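Putative uncharacterized protein (Staphylococcus aureus subsp. aureus Mu50, PDB 3FYM) is of unknown function but is a putative DNA-binding membrane protein whose soluble N-terminal domain probably recognises DNA through a helix-turn-helix fold. Local coordinates at residues N39-L44 against G52-Y57. Residues are numbered along the deposited sequence; the frame is centred on the assembly and turned at random.
Sequences NEFDQL and GFIRKY
The F53 ring, on helix 50-60, meets L44 at its edge: CD1 of L44 lies near the ring plane, 4.0 Å from CD1 of F53. The second methyl of the same leucine, CD2, stands 4.1 Å from CE1 of F53, and the forked end thus spans two neighbouring rim carbons. The F41 ring carries the backbone carbonyl carbon of N39 over one face, 3.9 Å above the plane and offset toward the rim. CD1 of I54 approaches this ring obliquely, 3.9 Å from CE2 of F41 and nearly as close to CZ, and the two side chains cross at about a right angle. In I54, CG1 is anti to the carbonyl carbon (chi1 -72°) and CD1 extends the chain (chi2 165°), which carries the terminal methyl across to the phenylalanine.

F41 and L44 are brought together by a short 3-10 turn, in which L44 N donates to F41 O at 3.1 Å. This loop follows helix 30-37, whose end is closed by a Schellman motif with N39 at positive phi. I36 of that helix touches both F53 and I54, V4 and P77 border F41, and L68 and I69 of helix 65-71 lie against I54. L44 also leans on M32, and the L44 side chain lies about 7 Å from the zinc ion held by E31 and H35.

Both contacts are purely apolar, side chain to side chain and without polar pairing. The direct contact between loop and helix 50-60 of this helix-turn-helix domain is small, so it depends on shape fit and on burial shared with those neighbours, close to the centre of the chain.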
loop_
_atom_site.group_PDB
_atom_site.type_symbol
_atom_site.label_atom_id
_atom_site.label_comp_id
_atom_site.label_asym_id
_atom_site.label_seq_id
_atom_site.Cartn_x
_atom_site.Cartn_y
_atom_site.Cartn_z
ATOM N N ASN A 39 2.980 -7.186 2.652
ATOM C CA ASN A 39 1.788 -7.481 3.478
ATOM C C ASN A 39 2.133 -7.525 4.970
ATOM O O ASN A 39 1.457 -8.185 5.761
ATOM C CB ASN A 39 1.029 -8.723 3.028
ATOM C CG ASN A 39 0.039 -8.469 1.884
ATOM O OD1 ASN A 39 0.393 -7.871 0.886
ATOM N ND2 ASN A 39 -1.169 -8.978 2.011
ATOM N N GLU A 40 3.143 -6.768 5.381
ATOM C CA GLU A 40 3.590 -6.706 6.767
ATOM C C GLU A 40 2.860 -5.620 7.524
ATOM O O GLU A 40 3.449 -4.692 8.114
ATOM C CB GLU A 40 5.106 -6.490 6.819
ATOM C CG GLU A 40 5.900 -7.679 6.289
ATOM C CD GLU A 40 7.355 -7.401 5.993
ATOM O OE1 GLU A 40 7.773 -6.237 5.877
ATOM O OE2 GLU A 40 8.103 -8.407 5.825
ATOM N N PHE A 41 1.527 -5.680 7.527
ATOM C CA PHE A 41 0.747 -4.576 8.095
ATOM C C PHE A 41 0.933 -4.429 9.597
ATOM O O PHE A 41 0.823 -3.315 10.131
ATOM C CB PHE A 41 -0.744 -4.762 7.769
ATOM C CG PHE A 41 -1.010 -4.866 6.288
ATOM C CD1 PHE A 41 -1.424 -6.051 5.737
ATOM C CD2 PHE A 41 -0.820 -3.785 5.483
ATOM C CE1 PHE A 41 -1.636 -6.191 4.385
ATOM C CE2 PHE A 41 -1.046 -3.895 4.127
ATOM C CZ PHE A 41 -1.434 -5.099 3.585
ATOM N N ASP A 42 1.236 -5.540 10.283
ATOM C CA ASP A 42 1.478 -5.438 11.724
ATOM C C ASP A 42 2.811 -4.750 12.047
ATOM O O ASP A 42 3.058 -4.472 13.221
ATOM C CB ASP A 42 1.439 -6.803 12.396
ATOM C CG ASP A 42 2.310 -7.832 11.817
ATOM O OD1 ASP A 42 3.097 -7.586 10.909
ATOM O OD2 ASP A 42 2.180 -9.010 12.201
ATOM N N GLN A 43 3.625 -4.469 11.051
ATOM C CA GLN A 43 4.867 -3.735 11.261
ATOM C C GLN A 43 4.670 -2.232 11.005
ATOM O O GLN A 43 5.628 -1.459 11.163
ATOM C CB GLN A 43 5.966 -4.335 10.403
ATOM C CG GLN A 43 6.178 -5.802 10.717
ATOM C CD GLN A 43 7.403 -6.395 10.071
ATOM O OE1 GLN A 43 7.355 -7.572 9.663
ATOM N NE2 GLN A 43 8.508 -5.711 10.073
ATOM N N LEU A 44 3.473 -1.789 10.650
ATOM C CA LEU A 44 3.198 -0.372 10.575
ATOM C C LEU A 44 2.983 0.167 11.989
ATOM O O LEU A 44 2.243 -0.444 12.762
ATOM C CB LEU A 44 1.967 -0.125 9.738
ATOM C CG LEU A 44 2.041 -0.623 8.279
ATOM C CD1 LEU A 44 0.687 -0.439 7.627
ATOM C CD2 LEU A 44 3.177 0.017 7.500
ATOM N N GLY A 52 -5.184 3.589 4.018
ATOM C CA GLY A 52 -4.789 4.863 3.476
ATOM C C GLY A 52 -3.431 4.820 2.780
ATOM O O GLY A 52 -3.252 5.515 1.759
ATOM N N PHE A 53 -2.503 4.060 3.296
ATOM C CA PHE A 53 -1.207 3.892 2.620
ATOM C C PHE A 53 -1.383 3.189 1.279
ATOM O O PHE A 53 -0.783 3.590 0.265
ATOM C CB PHE A 53 -0.223 3.140 3.472
ATOM C CG PHE A 53 0.291 3.822 4.688
ATOM C CD1 PHE A 53 0.850 3.106 5.718
ATOM C CD2 PHE A 53 0.273 5.177 4.832
ATOM C CE1 PHE A 53 1.455 3.702 6.800
ATOM C CE2 PHE A 53 0.885 5.783 5.935
ATOM C CZ PHE A 53 1.453 5.040 6.918
ATOM N N ILE A 54 -2.146 2.093 1.270
ATOM C CA ILE A 54 -2.423 1.386 0.007
ATOM C C ILE A 54 -3.057 2.330 -0.991
ATOM O O ILE A 54 -2.718 2.307 -2.172
ATOM C CB ILE A 54 -3.303 0.155 0.291
ATOM C CG1 ILE A 54 -2.501 -0.948 0.998
ATOM C CG2 ILE A 54 -3.924 -0.398 -0.989
ATOM C CD1 ILE A 54 -3.359 -2.018 1.619
ATOM N N ARG A 55 -4.009 3.127 -0.549
ATOM C CA ARG A 55 -4.715 4.064 -1.419
ATOM C C ARG A 55 -3.767 5.077 -2.054
ATOM O O ARG A 55 -3.852 5.351 -3.259
ATOM C CB ARG A 55 -5.806 4.769 -0.619
ATOM C CG ARG A 55 -6.624 5.763 -1.335
ATOM C CD ARG A 55 -7.739 6.342 -0.451
ATOM N NE ARG A 55 -8.629 5.247 0.021
ATOM C CZ ARG A 55 -9.570 4.697 -0.743
ATOM N NH1 ARG A 55 -10.261 3.710 -0.268
ATOM N NH2 ARG A 55 -9.795 5.135 -1.957
ATOM N N LYS A 56 -2.865 5.636 -1.256
ATOM C CA LYS A 56 -1.955 6.624 -1.804
ATOM C C LYS A 56 -0.988 5.979 -2.785
ATOM O O LYS A 56 -0.696 6.536 -3.844
ATOM C CB LYS A 56 -1.229 7.318 -0.652
ATOM C CG LYS A 56 -0.352 8.449 -1.142
ATOM C CD LYS A 56 -1.111 9.527 -1.889
ATOM C CE LYS A 56 -0.233 10.696 -2.290
ATOM N NZ LYS A 56 -1.091 11.817 -2.779
ATOM N N TYR A 57 -0.447 4.806 -2.432
ATOM C CA TYR A 57 0.410 4.048 -3.339
ATOM C C TYR A 57 -0.319 3.818 -4.652
ATOM O O TYR A 57 0.176 4.139 -5.746
ATOM C CB TYR A 57 0.882 2.809 -2.608
ATOM C CG TYR A 57 1.919 1.930 -3.217
ATOM C CD1 TYR A 57 2.142 1.775 -4.586
ATOM C CD2 TYR A 57 2.716 1.150 -2.389
ATOM C CE1 TYR A 57 3.069 0.955 -5.102
ATOM C CE2 TYR A 57 3.683 0.284 -2.894
ATOM C CZ TYR A 57 3.862 0.171 -4.243
ATOM O OH TYR A 57 4.782 -0.626 -4.818
#